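Local coordinates for protein enterochelin esterase (Salmonella enterica subsp. enterica serovar Typhimurium, PDB 3MGA) that probably hydrolyses the ester bonds of ferric enterobactin, a step that would let the bacterium recover iron from this siderophore, at residues V189-T194 and P268-V273; M217-A222 and Y237-A242; I206-Q211 and A256-A261. All coordinates share one frame; numbering follows the deposited sequence. Where two conformers were deposited one is given.

Interaction 1: residues V189-T194 and P268-V273; sequences VWILTT and PQVRAV
Ile191 on the strand meets Val270 and Val273 on the helix, and what passes between the two segments is entirely apolar. One atom does the work from the strand side: CD1, the last carbon of the Ile191 side chain. It stands 3.8 Å from Val273 CG2 and, more loosely, 4.2 Å from Val270 CG1. Ile191 gets that far because its side chain is fully stretched, CD1 lying anti to CA (chi2 179°), and because its CB already points at the helix. The two valines are three residues apart, about one helical turn, and therefore present their methyls on the same flank; Ile191 CD1 comes up against both. Val270 offers the methyl that is anti to its backbone N (chi1 173°), whereas Val273 offers the one held between its N and carbonyl carbon. The backbones keep their distance, 8.1 Å between the CA atoms of Ile191 and Val270, and the surface buried is modest, 115 Å². Val270 is buried and Val273 is exposed, so the contact runs from the interior out to the surface.

No hydrogen bond crosses between the two segments; the strand spends its backbone bonds on its neighbours in the sheet, Ile191 on Leu174 among them, and the helix on its own turns. Val273 N bonds to Val270 O, tying together the backbones of the two contact valines.

In the fold this is one end of helix 256-273 lying against the edge region of the mixed sheet of an alpha/beta-hydrolase-type domain. Strand 185-193 sits between strands 174-180 and 236-240, and Leu238 of the latter touches both Val189 and Val270, continuing the apolar layer beneath the helix. The other face of strand 185-193 looks the opposite way, where Leu192 packs on Trp220 and Leu223 of helix 220-228.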
ATOM      1  N   VAL A 189      -5.389 -16.659  -9.390  1.00 33.98           N
ATOM      2  CA  VAL A 189      -4.148 -16.024  -9.800  1.00 33.39           C
ATOM      3  C   VAL A 189      -4.448 -15.320 -11.136  1.00 34.04           C
ATOM      4  O   VAL A 189      -5.201 -15.842 -11.976  1.00 35.05           O
ATOM      5  CB  VAL A 189      -2.983 -17.015  -9.944  1.00 34.12           C
ATOM      6  CG1 VAL A 189      -2.655 -17.653  -8.583  1.00 32.51           C
ATOM      7  CG2 VAL A 189      -3.299 -18.086 -11.002  1.00 34.74           C
ATOM      8  N   TRP A 190      -3.910 -14.122 -11.312  1.00 32.32           N
ATOM      9  CA  TRP A 190      -4.125 -13.379 -12.545  1.00 32.65           C
ATOM     10  C   TRP A 190      -2.837 -13.320 -13.357  1.00 32.37           C
ATOM     11  O   TRP A 190      -1.746 -13.234 -12.805  1.00 33.35           O
ATOM     12  CB  TRP A 190      -4.606 -11.967 -12.249  1.00 32.09           C
ATOM     13  CG  TRP A 190      -5.988 -11.858 -11.691  1.00 32.04           C
ATOM     14  CD1 TRP A 190      -7.128 -11.576 -12.390  1.00 34.46           C
ATOM     15  CD2 TRP A 190      -6.381 -11.973 -10.318  1.00 29.57           C
ATOM     16  NE1 TRP A 190      -8.208 -11.513 -11.538  1.00 32.56           N
ATOM     17  CE2 TRP A 190      -7.775 -11.762 -10.262  1.00 31.48           C
ATOM     18  CE3 TRP A 190      -5.693 -12.230  -9.130  1.00 31.82           C
ATOM     19  CZ2 TRP A 190      -8.487 -11.810  -9.072  1.00 30.79           C
ATOM     20  CZ3 TRP A 190      -6.405 -12.280  -7.946  1.00 30.72           C
ATOM     21  CH2 TRP A 190      -7.784 -12.070  -7.926  1.00 31.84           C
ATOM     22  N   ILE A 191      -2.960 -13.360 -14.674  1.00 32.73           N
ATOM     23  CA  ILE A 191      -1.790 -13.320 -15.534  1.00 32.29           C
ATOM     24  C   ILE A 191      -1.910 -12.230 -16.576  1.00 31.59           C
ATOM     25  O   ILE A 191      -2.848 -12.223 -17.358  1.00 33.02           O
ATOM     26  CB  ILE A 191      -1.586 -14.650 -16.280  1.00 33.22           C
ATOM     27  CG1 ILE A 191      -1.416 -15.810 -15.303  1.00 35.17           C
ATOM     28  CG2 ILE A 191      -0.352 -14.573 -17.177  1.00 34.70           C
ATOM     29  CD1 ILE A 191      -1.246 -17.168 -16.006  1.00 36.83           C
ATOM     30  N   LEU A 192      -0.958 -11.314 -16.586  1.00 31.55           N
ATOM     31  CA  LEU A 192      -0.919 -10.264 -17.594  1.00 34.14           C
ATOM     32  C   LEU A 192       0.423 -10.335 -18.309  1.00 34.88           C
ATOM     33  O   LEU A 192       1.451 -10.458 -17.667  1.00 34.50           O
ATOM     34  CB  LEU A 192      -1.062  -8.872 -16.972  1.00 34.25           C
ATOM     35  CG  LEU A 192      -0.942  -7.722 -17.982  1.00 34.89           C
ATOM     36  CD1 LEU A 192      -2.161  -7.715 -18.890  1.00 34.55           C
ATOM     37  CD2 LEU A 192      -0.797  -6.381 -17.281  1.00 36.74           C
ATOM     38  N   THR A 193       0.401 -10.269 -19.635  1.00 36.80           N
ATOM     39  CA  THR A 193       1.620 -10.262 -20.429  1.00 38.46           C
ATOM     40  C   THR A 193       1.641  -8.923 -21.159  1.00 40.77           C
ATOM     41  O   THR A 193       0.607  -8.470 -21.637  1.00 41.70           O
ATOM     42  CB  THR A 193       1.645 -11.403 -21.464  1.00 39.62           C
ATOM     43  OG1 THR A 193       0.585 -11.220 -22.402  1.00 41.70           O
ATOM     44  CG2 THR A 193       1.497 -12.753 -20.789  1.00 38.01           C
ATOM     45  N   THR A 194       2.806  -8.292 -21.256  1.00 42.87           N
ATOM     46  CA  THR A 194       2.909  -6.991 -21.918  1.00 45.07           C
ATOM     47  C   THR A 194       3.888  -6.968 -23.096  1.00 48.71           C
ATOM     48  O   THR A 194       4.353  -5.905 -23.506  1.00 51.05           O
ATOM     49  CB  THR A 194       3.301  -5.896 -20.903  1.00 44.88           C
ATOM     50  OG1 THR A 194       4.600  -6.174 -20.349  1.00 42.62           O
ATOM     51  CG2 THR A 194       2.272  -5.831 -19.792  1.00 42.33           C
ATOM     52  N   PRO A 268       5.142 -23.754 -12.750  1.00 41.71           N
ATOM     53  CA  PRO A 268       5.121 -24.654 -13.914  1.00 43.52           C
ATOM     54  C   PRO A 268       3.789 -24.545 -14.666  1.00 43.68           C
ATOM     55  O   PRO A 268       3.752 -24.670 -15.886  1.00 43.43           O
ATOM     56  CB  PRO A 268       5.322 -26.045 -13.298  1.00 44.44           C
ATOM     57  CG  PRO A 268       5.991 -25.780 -11.993  1.00 45.18           C
ATOM     58  CD  PRO A 268       5.369 -24.497 -11.502  1.00 42.38           C
ATOM     59  N   GLN A 269       2.706 -24.306 -13.934  1.00 44.60           N
ATOM     60  CA  GLN A 269       1.404 -24.124 -14.564  1.00 45.77           C
ATOM     61  C   GLN A 269       1.434 -22.840 -15.383  1.00 43.57           C
ATOM     62  O   GLN A 269       0.995 -22.816 -16.534  1.00 43.35           O
ATOM     63  CB  GLN A 269       0.283 -24.038 -13.525  1.00 45.89           C
ATOM     64  CG  GLN A 269      -0.168 -25.347 -12.879  1.00 51.15           C
ATOM     65  CD  GLN A 269      -0.942 -26.247 -13.836  1.00 61.64           C
ATOM     66  OE1 GLN A 269      -0.460 -26.586 -14.924  1.00 69.98           O
ATOM     67  NE2 GLN A 269      -2.140 -26.666 -13.417  1.00 62.55           N
ATOM     68  N   VAL A 270       1.967 -21.779 -14.784  1.00 41.51           N
ATOM     69  CA  VAL A 270       2.056 -20.485 -15.455  1.00 40.26           C
ATOM     70  C   VAL A 270       2.953 -20.576 -16.665  1.00 42.42           C
ATOM     71  O   VAL A 270       2.679 -19.944 -17.685  1.00 42.69           O
ATOM     72  CB  VAL A 270       2.589 -19.391 -14.522  1.00 38.51           C
ATOM     73  CG1 VAL A 270       2.829 -18.102 -15.294  1.00 36.02           C
ATOM     74  CG2 VAL A 270       1.624 -19.171 -13.371  1.00 35.42           C
ATOM     75  N   ARG A 271       4.025 -21.359 -16.543  1.00 45.37           N
ATOM     76  CA  ARG A 271       4.970 -21.566 -17.638  1.00 47.93           C
ATOM     77  C   ARG A 271       4.334 -22.337 -18.794  1.00 48.68           C
ATOM     78  O   ARG A 271       4.738 -22.178 -19.943  1.00 50.15           O
ATOM     79  CB  ARG A 271       6.229 -22.298 -17.140  1.00 50.43           C
ATOM     80  CG  ARG A 271       7.241 -22.608 -18.242  1.00 55.75           C
ATOM     81  CD  ARG A 271       8.583 -23.120 -17.717  1.00 62.79           C
ATOM     82  NE  ARG A 271       8.474 -24.312 -16.873  1.00 68.32           N
ATOM     83  CZ  ARG A 271       8.554 -24.325 -15.539  1.00 69.57           C
ATOM     84  NH1 ARG A 271       8.779 -23.207 -14.851  1.00 67.44           N
ATOM     85  NH2 ARG A 271       8.440 -25.481 -14.888  1.00 71.49           N
ATOM     86  N   ALA A 272       3.351 -23.178 -18.491  1.00 48.57           N
ATOM     87  CA  ALA A 272       2.674 -23.956 -19.527  1.00 50.23           C
ATOM     88  C   ALA A 272       1.799 -23.077 -20.416  1.00 49.65           C
ATOM     89  O   ALA A 272       1.576 -23.408 -21.574  1.00 52.26           O
ATOM     90  CB  ALA A 272       1.852 -25.076 -18.913  1.00 50.19           C
ATOM     91  N   VAL A 273       1.323 -21.952 -19.890  1.00 48.22           N
ATOM     92  CA  VAL A 273       0.467 -21.053 -20.674  1.00 48.60           C
ATOM     93  C   VAL A 273       1.246 -19.957 -21.405  1.00 49.00           C
ATOM     94  O   VAL A 273       0.865 -19.576 -22.506  1.00 50.41           O
ATOM     95  CB  VAL A 273      -0.701 -20.436 -19.826  1.00 47.41           C
ATOM     96  CG1 VAL A 273      -1.669 -21.537 -19.402  1.00 47.81           C
ATOM     97  CG2 VAL A 273      -0.187 -19.662 -18.629  1.00 42.55           C
TER

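Interaction 2: residues M217-A222 and Y237-A242; sequences MPVWPA and YLLIDA
Leu239 pushes its two methyls at the outer rim of the Trp220 indole, and Val219 closes in beside them. CD2 is the main probe: it lies 3.5 Å from Trp220 CH2 and 3.8 Å from Trp220 CZ3, approaching the ring at a slant that is neither flat on nor edge on. The other branch, Leu239 CD1, reaches CZ3 of Trp220 at 4.1 Å. Only the benzo end of the indole takes part. The CB of Trp220 does not aim at the strand, and chi1 of -29° is well away from a staggered value; the length of the ring system brings its far end to Leu239.

Val219 CG1 sits over one face of the neighbouring indole, 3.9 Å above its plane and toward the rim, and also meets Leu239 CD2 at 4.2 Å. That leucine methyl is thus held in the angle between valine and tryptophan.

The contact belongs to a beta-alpha-beta crossover: strand 204-207, helices 210-216 and 220-228, then the parallel strand 236-240. With no hydrogen bond across it, cohesion must come from dispersion and from keeping these carbons away from water.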
HETATM    1  N   MSE A 217      -7.611  -1.699  -7.130  0.60 39.56           N
HETATM    2  CA  MSE A 217      -6.781  -0.704  -7.770  0.60 39.78           C
HETATM    3  C   MSE A 217      -6.014  -1.410  -8.890  0.60 38.16           C
HETATM    4  O   MSE A 217      -4.828  -1.708  -8.747  0.60 37.48           O
HETATM    5  CB  MSE A 217      -5.894  -0.111  -6.681  0.60 40.05           C
HETATM    6  CG  MSE A 217      -5.038   1.047  -7.049  0.60 42.83           C
HETATM    7 SE   MSE A 217      -4.441   1.888  -5.388  0.60 48.39          SE
HETATM    8  CE  MSE A 217      -6.124   2.666  -4.844  0.60 48.68           C
ATOM      9  N   PRO A 218      -6.712  -1.698 -10.011  1.00 38.05           N
ATOM     10  CA  PRO A 218      -6.136  -2.429 -11.168  1.00 36.96           C
ATOM     11  C   PRO A 218      -4.824  -1.875 -11.687  1.00 36.59           C
ATOM     12  O   PRO A 218      -4.747  -0.722 -12.102  1.00 38.30           O
ATOM     13  CB  PRO A 218      -7.243  -2.354 -12.235  1.00 37.60           C
ATOM     14  CG  PRO A 218      -8.501  -2.140 -11.459  1.00 38.05           C
ATOM     15  CD  PRO A 218      -8.092  -1.262 -10.299  1.00 39.34           C
ATOM     16  N   VAL A 219      -3.803  -2.724 -11.670  1.00 35.91           N
ATOM     17  CA  VAL A 219      -2.457  -2.350 -12.076  1.00 35.60           C
ATOM     18  C   VAL A 219      -2.194  -2.445 -13.591  1.00 36.14           C
ATOM     19  O   VAL A 219      -1.205  -1.902 -14.076  1.00 35.38           O
ATOM     20  CB  VAL A 219      -1.441  -3.246 -11.324  1.00 35.10           C
ATOM     21  CG1 VAL A 219      -1.487  -4.675 -11.865  1.00 34.39           C
ATOM     22  CG2 VAL A 219      -0.042  -2.692 -11.412  1.00 36.15           C
ATOM     23  N   TRP A 220      -3.102  -3.070 -14.342  1.00 36.17           N
ATOM     24  CA  TRP A 220      -2.874  -3.288 -15.790  1.00 36.83           C
ATOM     25  C   TRP A 220      -2.620  -1.998 -16.600  1.00 38.44           C
ATOM     26  O   TRP A 220      -1.604  -1.891 -17.296  1.00 38.94           O
ATOM     27  CB  TRP A 220      -4.041  -4.028 -16.456  1.00 36.39           C
ATOM     28  CG  TRP A 220      -4.846  -4.963 -15.596  1.00 36.46           C
ATOM     29  CD1 TRP A 220      -6.172  -4.850 -15.316  1.00 36.77           C
ATOM     30  CD2 TRP A 220      -4.388  -6.129 -14.898  1.00 36.68           C
ATOM     31  NE1 TRP A 220      -6.575  -5.879 -14.509  1.00 39.49           N
ATOM     32  CE2 TRP A 220      -5.500  -6.680 -14.236  1.00 38.51           C
ATOM     33  CE3 TRP A 220      -3.153  -6.766 -14.773  1.00 37.36           C
ATOM     34  CZ2 TRP A 220      -5.416  -7.838 -13.469  1.00 38.09           C
ATOM     35  CZ3 TRP A 220      -3.072  -7.919 -14.005  1.00 36.76           C
ATOM     36  CH2 TRP A 220      -4.191  -8.437 -13.364  1.00 35.72           C
ATOM     37  N   PRO A 221      -3.551  -1.019 -16.529  1.00 37.98           N
ATOM     38  CA  PRO A 221      -3.346   0.196 -17.314  1.00 38.36           C
ATOM     39  C   PRO A 221      -2.000   0.871 -17.075  1.00 37.44           C
ATOM     40  O   PRO A 221      -1.366   1.324 -18.035  1.00 36.81           O
ATOM     41  CB  PRO A 221      -4.504   1.102 -16.878  1.00 40.36           C
ATOM     42  CG  PRO A 221      -5.550   0.162 -16.371  1.00 39.27           C
ATOM     43  CD  PRO A 221      -4.795  -0.960 -15.741  1.00 37.78           C
ATOM     44  N   ALA A 222      -1.566   0.922 -15.814  1.00 35.69           N
ATOM     45  CA  ALA A 222      -0.287   1.546 -15.455  1.00 35.09           C
ATOM     46  C   ALA A 222       0.895   0.767 -16.015  1.00 34.80           C
ATOM     47  O   ALA A 222       1.872   1.358 -16.477  1.00 35.45           O
ATOM     48  CB  ALA A 222      -0.156   1.678 -13.952  1.00 33.61           C
ATOM     49  N   TYR A 237       3.232 -10.838 -15.742  1.00 34.24           N
ATOM     50  CA  TYR A 237       2.830 -10.477 -14.380  1.00 33.33           C
ATOM     51  C   TYR A 237       1.881 -11.497 -13.746  1.00 33.66           C
ATOM     52  O   TYR A 237       0.860 -11.831 -14.322  1.00 34.11           O
ATOM     53  CB  TYR A 237       2.169  -9.102 -14.385  1.00 33.52           C
ATOM     54  CG  TYR A 237       3.085  -7.993 -14.839  1.00 32.96           C
ATOM     55  CD1 TYR A 237       3.890  -7.314 -13.931  1.00 33.83           C
ATOM     56  CD2 TYR A 237       3.152  -7.627 -16.169  1.00 33.58           C
ATOM     57  CE1 TYR A 237       4.733  -6.298 -14.341  1.00 33.04           C
ATOM     58  CE2 TYR A 237       3.988  -6.609 -16.587  1.00 34.59           C
ATOM     59  CZ  TYR A 237       4.780  -5.953 -15.671  1.00 30.60           C
ATOM     60  OH  TYR A 237       5.615  -4.948 -16.091  1.00 28.29           O
ATOM     61  N   LEU A 238       2.231 -11.972 -12.547  1.00 33.79           N
ATOM     62  CA  LEU A 238       1.433 -12.944 -11.819  1.00 33.33           C
ATOM     63  C   LEU A 238       0.894 -12.373 -10.501  1.00 33.27           C
ATOM     64  O   LEU A 238       1.647 -12.146  -9.557  1.00 34.04           O
ATOM     65  CB  LEU A 238       2.286 -14.163 -11.533  1.00 34.78           C
ATOM     66  CG  LEU A 238       1.626 -15.334 -10.828  1.00 36.30           C
ATOM     67  CD1 LEU A 238       0.434 -15.834 -11.639  1.00 38.14           C
ATOM     68  CD2 LEU A 238       2.645 -16.435 -10.620  1.00 39.65           C
ATOM     69  N   LEU A 239      -0.411 -12.131 -10.433  1.00 32.45           N
ATOM     70  CA  LEU A 239      -1.011 -11.610  -9.206  1.00 32.00           C
ATOM     71  C   LEU A 239      -1.618 -12.756  -8.438  1.00 32.31           C
ATOM     72  O   LEU A 239      -2.464 -13.475  -8.972  1.00 32.47           O
ATOM     73  CB  LEU A 239      -2.056 -10.542  -9.500  1.00 31.91           C
ATOM     74  CG  LEU A 239      -1.543  -9.153  -9.889  1.00 31.05           C
ATOM     75  CD1 LEU A 239      -0.573  -9.185 -11.050  1.00 27.97           C
ATOM     76  CD2 LEU A 239      -2.749  -8.275 -10.213  1.00 33.04           C
ATOM     77  N   ILE A 240      -1.188 -12.933  -7.186  1.00 31.85           N
ATOM     78  CA  ILE A 240      -1.695 -14.033  -6.372  1.00 32.62           C
ATOM     79  C   ILE A 240      -2.668 -13.556  -5.298  1.00 32.66           C
ATOM     80  O   ILE A 240      -2.374 -12.645  -4.536  1.00 32.48           O
ATOM     81  CB  ILE A 240      -0.559 -14.822  -5.706  1.00 33.16           C
ATOM     82  CG1 ILE A 240       0.508 -15.217  -6.732  1.00 32.33           C
ATOM     83  CG2 ILE A 240      -1.120 -16.064  -5.019  1.00 32.65           C
ATOM     84  CD1 ILE A 240       1.667 -15.972  -6.120  1.00 31.82           C
ATOM     85  N   ASP A 241      -3.827 -14.198  -5.245  1.00 34.05           N
ATOM     86  CA  ASP A 241      -4.866 -13.872  -4.272  1.00 34.91           C
ATOM     87  C   ASP A 241      -4.422 -14.374  -2.911  1.00 35.94           C
ATOM     88  O   ASP A 241      -4.027 -15.541  -2.778  1.00 36.03           O
ATOM     89  CB  ASP A 241      -6.166 -14.574  -4.678  1.00 35.87           C
ATOM     90  CG  ASP A 241      -7.360 -14.161  -3.851  1.00 37.23           C
ATOM     91  OD1 ASP A 241      -7.223 -13.369  -2.905  1.00 41.16           O
ATOM     92  OD2 ASP A 241      -8.465 -14.640  -4.162  1.00 43.78           O
ATOM     93  N   ALA A 242      -4.460 -13.494  -1.912  1.00 36.03           N
ATOM     94  CA  ALA A 242      -4.103 -13.857  -0.540  1.00 38.04           C
ATOM     95  C   ALA A 242      -5.270 -14.591   0.133  1.00 39.91           C
ATOM     96  O   ALA A 242      -5.124 -15.107   1.245  1.00 41.44           O
ATOM     97  CB  ALA A 242      -3.726 -12.611   0.272  1.00 38.24           C
TER

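Interaction 3: residues I206-Q211 and A256-A261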
ATOM      1  N   ILE A 206       6.159 -11.391  -9.636  1.00 33.04           N
ATOM      2  CA  ILE A 206       5.079 -11.872  -8.795  1.00 32.71           C
ATOM      3  C   ILE A 206       4.600 -10.792  -7.837  1.00 31.92           C
ATOM      4  O   ILE A 206       5.383 -10.220  -7.075  1.00 31.01           O
ATOM      5  CB  ILE A 206       5.499 -13.094  -7.984  1.00 33.71           C
ATOM      6  CG1 ILE A 206       5.850 -14.252  -8.921  1.00 33.99           C
ATOM      7  CG2 ILE A 206       4.376 -13.514  -7.046  1.00 31.93           C
ATOM      8  CD1 ILE A 206       6.276 -15.512  -8.181  1.00 36.19           C
ATOM      9  N   LEU A 207       3.303 -10.512  -7.886  1.00 31.51           N
ATOM     10  CA  LEU A 207       2.705  -9.524  -7.008  1.00 30.98           C
ATOM     11  C   LEU A 207       1.765 -10.173  -6.008  1.00 30.84           C
ATOM     12  O   LEU A 207       0.759 -10.786  -6.381  1.00 30.26           O
ATOM     13  CB  LEU A 207       1.984  -8.430  -7.793  1.00 30.80           C
ATOM     14  CG  LEU A 207       2.838  -7.338  -8.453  1.00 31.45           C
ATOM     15  CD1 LEU A 207       3.822  -7.886  -9.464  1.00 34.09           C
ATOM     16  CD2 LEU A 207       1.925  -6.330  -9.115  1.00 34.63           C
ATOM     17  N   LEU A 208       2.099 -10.026  -4.731  1.00 30.82           N
ATOM     18  CA  LEU A 208       1.286 -10.572  -3.662  1.00 30.94           C
ATOM     19  C   LEU A 208       0.082  -9.643  -3.483  1.00 31.96           C
ATOM     20  O   LEU A 208       0.058  -8.552  -4.055  1.00 33.26           O
ATOM     21  CB  LEU A 208       2.117 -10.720  -2.394  1.00 30.69           C
ATOM     22  CG  LEU A 208       3.304 -11.675  -2.560  1.00 31.01           C
ATOM     23  CD1 LEU A 208       4.228 -11.616  -1.342  1.00 31.99           C
ATOM     24  CD2 LEU A 208       2.830 -13.128  -2.845  1.00 28.97           C
ATOM     25  N   ASP A 209      -0.911 -10.068  -2.702  1.00 32.71           N
ATOM     26  CA  ASP A 209      -2.144  -9.295  -2.549  1.00 33.02           C
ATOM     27  C   ASP A 209      -2.698  -8.980  -3.942  1.00 32.17           C
ATOM     28  O   ASP A 209      -3.145  -7.868  -4.229  1.00 32.14           O
ATOM     29  CB  ASP A 209      -1.919  -8.046  -1.700  1.00 33.54           C
ATOM     30  CG  ASP A 209      -1.745  -8.375  -0.217  1.00 37.16           C
ATOM     31  OD1 ASP A 209      -2.546  -9.172   0.312  1.00 42.23           O
ATOM     32  OD2 ASP A 209      -0.834  -7.824   0.429  1.00 39.50           O
ATOM     33  N   GLY A 210      -2.662  -9.991  -4.802  1.00 31.75           N
ATOM     34  CA  GLY A 210      -3.131  -9.872  -6.179  1.00 32.63           C
ATOM     35  C   GLY A 210      -4.572  -9.427  -6.330  1.00 33.57           C
ATOM     36  O   GLY A 210      -4.917  -8.732  -7.287  1.00 34.55           O
ATOM     37  N   GLN A 211      -5.419  -9.836  -5.387  1.00 34.16           N
ATOM     38  CA  GLN A 211      -6.827  -9.472  -5.416  1.00 34.70           C
ATOM     39  C   GLN A 211      -6.996  -7.941  -5.443  1.00 34.29           C
ATOM     40  O   GLN A 211      -7.825  -7.414  -6.188  1.00 34.08           O
ATOM     41  CB  GLN A 211      -7.595 -10.114  -4.245  1.00 35.78           C
ATOM     42  CG  GLN A 211      -7.254  -9.621  -2.822  1.00 40.68           C
ATOM     43  CD  GLN A 211      -5.811  -9.880  -2.369  1.00 44.57           C
ATOM     44  OE1 GLN A 211      -5.109 -10.721  -2.921  1.00 42.48           O
ATOM     45  NE2 GLN A 211      -5.376  -9.150  -1.337  1.00 48.91           N
ATOM     46  N   ALA A 256       7.317 -21.064   4.704  1.00 48.67           N
ATOM     47  CA  ALA A 256       8.058 -21.731   3.628  1.00 48.50           C
ATOM     48  C   ALA A 256       7.178 -22.465   2.636  1.00 46.85           C
ATOM     49  O   ALA A 256       7.459 -22.448   1.447  1.00 46.83           O
ATOM     50  CB  ALA A 256       9.122 -22.672   4.204  1.00 49.80           C
ATOM     51  N   ASP A 257       6.115 -23.105   3.109  1.00 47.09           N
ATOM     52  CA  ASP A 257       5.217 -23.830   2.199  1.00 46.14           C
ATOM     53  C   ASP A 257       4.626 -22.960   1.113  1.00 42.53           C
ATOM     54  O   ASP A 257       4.473 -23.408  -0.014  1.00 42.42           O
ATOM     55  CB  ASP A 257       4.108 -24.566   2.956  1.00 46.88           C
ATOM     56  CG  ASP A 257       4.593 -25.855   3.581  1.00 51.32           C
ATOM     57  OD1 ASP A 257       5.768 -26.219   3.345  1.00 51.87           O
ATOM     58  OD2 ASP A 257       3.795 -26.518   4.287  1.00 53.71           O
ATOM     59  N   PHE A 258       4.298 -21.717   1.437  1.00 41.13           N
ATOM     60  CA  PHE A 258       3.733 -20.829   0.432  1.00 38.90           C
ATOM     61  C   PHE A 258       4.675 -20.721  -0.767  1.00 38.40           C
ATOM     62  O   PHE A 258       4.267 -20.947  -1.903  1.00 36.87           O
ATOM     63  CB  PHE A 258       3.449 -19.446   1.007  1.00 36.66           C
ATOM     64  CG  PHE A 258       2.939 -18.471  -0.009  1.00 36.71           C
ATOM     65  CD1 PHE A 258       1.609 -18.488  -0.400  1.00 36.22           C
ATOM     66  CD2 PHE A 258       3.784 -17.534  -0.580  1.00 39.94           C
ATOM     67  CE1 PHE A 258       1.135 -17.592  -1.335  1.00 35.05           C
ATOM     68  CE2 PHE A 258       3.308 -16.635  -1.522  1.00 37.07           C
ATOM     69  CZ  PHE A 258       1.981 -16.666  -1.894  1.00 33.94           C
ATOM     70  N   TRP A 259       5.940 -20.403  -0.498  1.00 38.99           N
ATOM     71  CA  TRP A 259       6.927 -20.251  -1.570  1.00 39.34           C
ATOM     72  C   TRP A 259       7.366 -21.559  -2.206  1.00 40.30           C
ATOM     73  O   TRP A 259       7.705 -21.572  -3.390  1.00 39.72           O
ATOM     74  CB  TRP A 259       8.115 -19.421  -1.099  1.00 40.51           C
ATOM     75  CG  TRP A 259       7.712 -18.013  -0.901  1.00 39.54           C
ATOM     76  CD1 TRP A 259       7.530 -17.364   0.281  1.00 38.58           C
ATOM     77  CD2 TRP A 259       7.342 -17.093  -1.930  1.00 36.69           C
ATOM     78  NE1 TRP A 259       7.115 -16.080   0.050  1.00 37.80           N
ATOM     79  CE2 TRP A 259       6.989 -15.888  -1.301  1.00 34.53           C
ATOM     80  CE3 TRP A 259       7.303 -17.165  -3.327  1.00 34.86           C
ATOM     81  CZ2 TRP A 259       6.606 -14.756  -2.018  1.00 32.63           C
ATOM     82  CZ3 TRP A 259       6.921 -16.050  -4.038  1.00 33.86           C
ATOM     83  CH2 TRP A 259       6.571 -14.858  -3.380  1.00 33.58           C
ATOM     84  N   LEU A 260       7.370 -22.647  -1.437  1.00 41.79           N
ATOM     85  CA  LEU A 260       7.683 -23.952  -2.005  1.00 44.17           C
ATOM     86  C   LEU A 260       6.576 -24.283  -2.999  1.00 42.70           C
ATOM     87  O   LEU A 260       6.847 -24.669  -4.124  1.00 44.23           O
ATOM     88  CB  LEU A 260       7.761 -25.041  -0.933  1.00 46.23           C
ATOM     89  CG  LEU A 260       8.989 -25.077  -0.028  1.00 50.65           C
ATOM     90  CD1 LEU A 260       8.778 -26.054   1.102  1.00 48.98           C
ATOM     91  CD2 LEU A 260      10.266 -25.425  -0.827  1.00 49.35           C
ATOM     92  N   ALA A 261       5.329 -24.107  -2.566  1.00 40.92           N
ATOM     93  CA  ALA A 261       4.160 -24.378  -3.390  1.00 40.80           C
ATOM     94  C   ALA A 261       4.141 -23.558  -4.677  1.00 40.40           C
ATOM     95  O   ALA A 261       3.795 -24.079  -5.739  1.00 39.99           O
ATOM     96  CB  ALA A 261       2.882 -24.108  -2.583  1.00 41.17           C
TER
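Leu208 drives its forked end into the notch formed by two aromatic side chains, Phe258 and Trp259, that stand next to each other on the helix. One prong, CD2, rests 3.8 Å from Phe258 CZ and equally near CE2, meeting that ring at a slant. The other prong, CD1, comes to Trp259 CZ2 at 4.0 Å, at the edge of the indole and near its plane. A second bump fits further along the same edge, where Ile206 CD1 lies 4.2 Å from Trp259 CZ3. The benzo rim of the tryptophan is therefore bordered by two methyls from alternate residues of the strand and its extension, and the indole points its end at them.

The notch owes its shape to how the two rings are turned. Phe258 CD2 sits 3.6 Å above one face of the Trp259 ring, offset toward the rim, while Trp259 CD1 lies in the plane of the phenyl, at its edge. Phe258 has CG anti to its backbone N (chi1 177°) and Trp259 has it beside the N, which sends the rings different ways from adjacent residues.

Just past Leu208 the chain turns into helix 210-216. There Gln211 NE2 gives a fairly straight bond to Asp209 OD1 (3.3 Å, 163°), entering on the anti side of the carboxylate; Arg248 makes a salt bridge to the same oxygen.

Helix 256-273 here covers the C-terminal end of strand 204-207, which is flanked in the sheet by strands 236-240 and 284-288. Trp259 NE1 is bonded to Ser294 OG on helix 290-301, beside it. Leu208 also touches the GxSxG stretch around Ser289, consistent with a nucleophile elbow of the alpha/beta-hydrolase kind.

How the interactions relate
The three contacts share one sheet, their centres 12 to 14 Å apart. Strand 236-240 stitches them together: Leu192 O lies 2.6 Å from Tyr237 N, linking interactions 1 and 2, and Leu238 O is 2.9 Å from Leu207 N, linking 2 and 3; both are probable hydrogen bonds. Interactions 1 and 3 use opposite ends of helix 256-273 on one face of the sheet, whereas interaction 2 lies on the other face, so together they sample both helical layers. Where 2 and 3 meet, Ile240 O is 2.7 Å from Gly210 N, at the start of helix 210-216. Interaction 3 is the one that borders the probable nucleophile elbow.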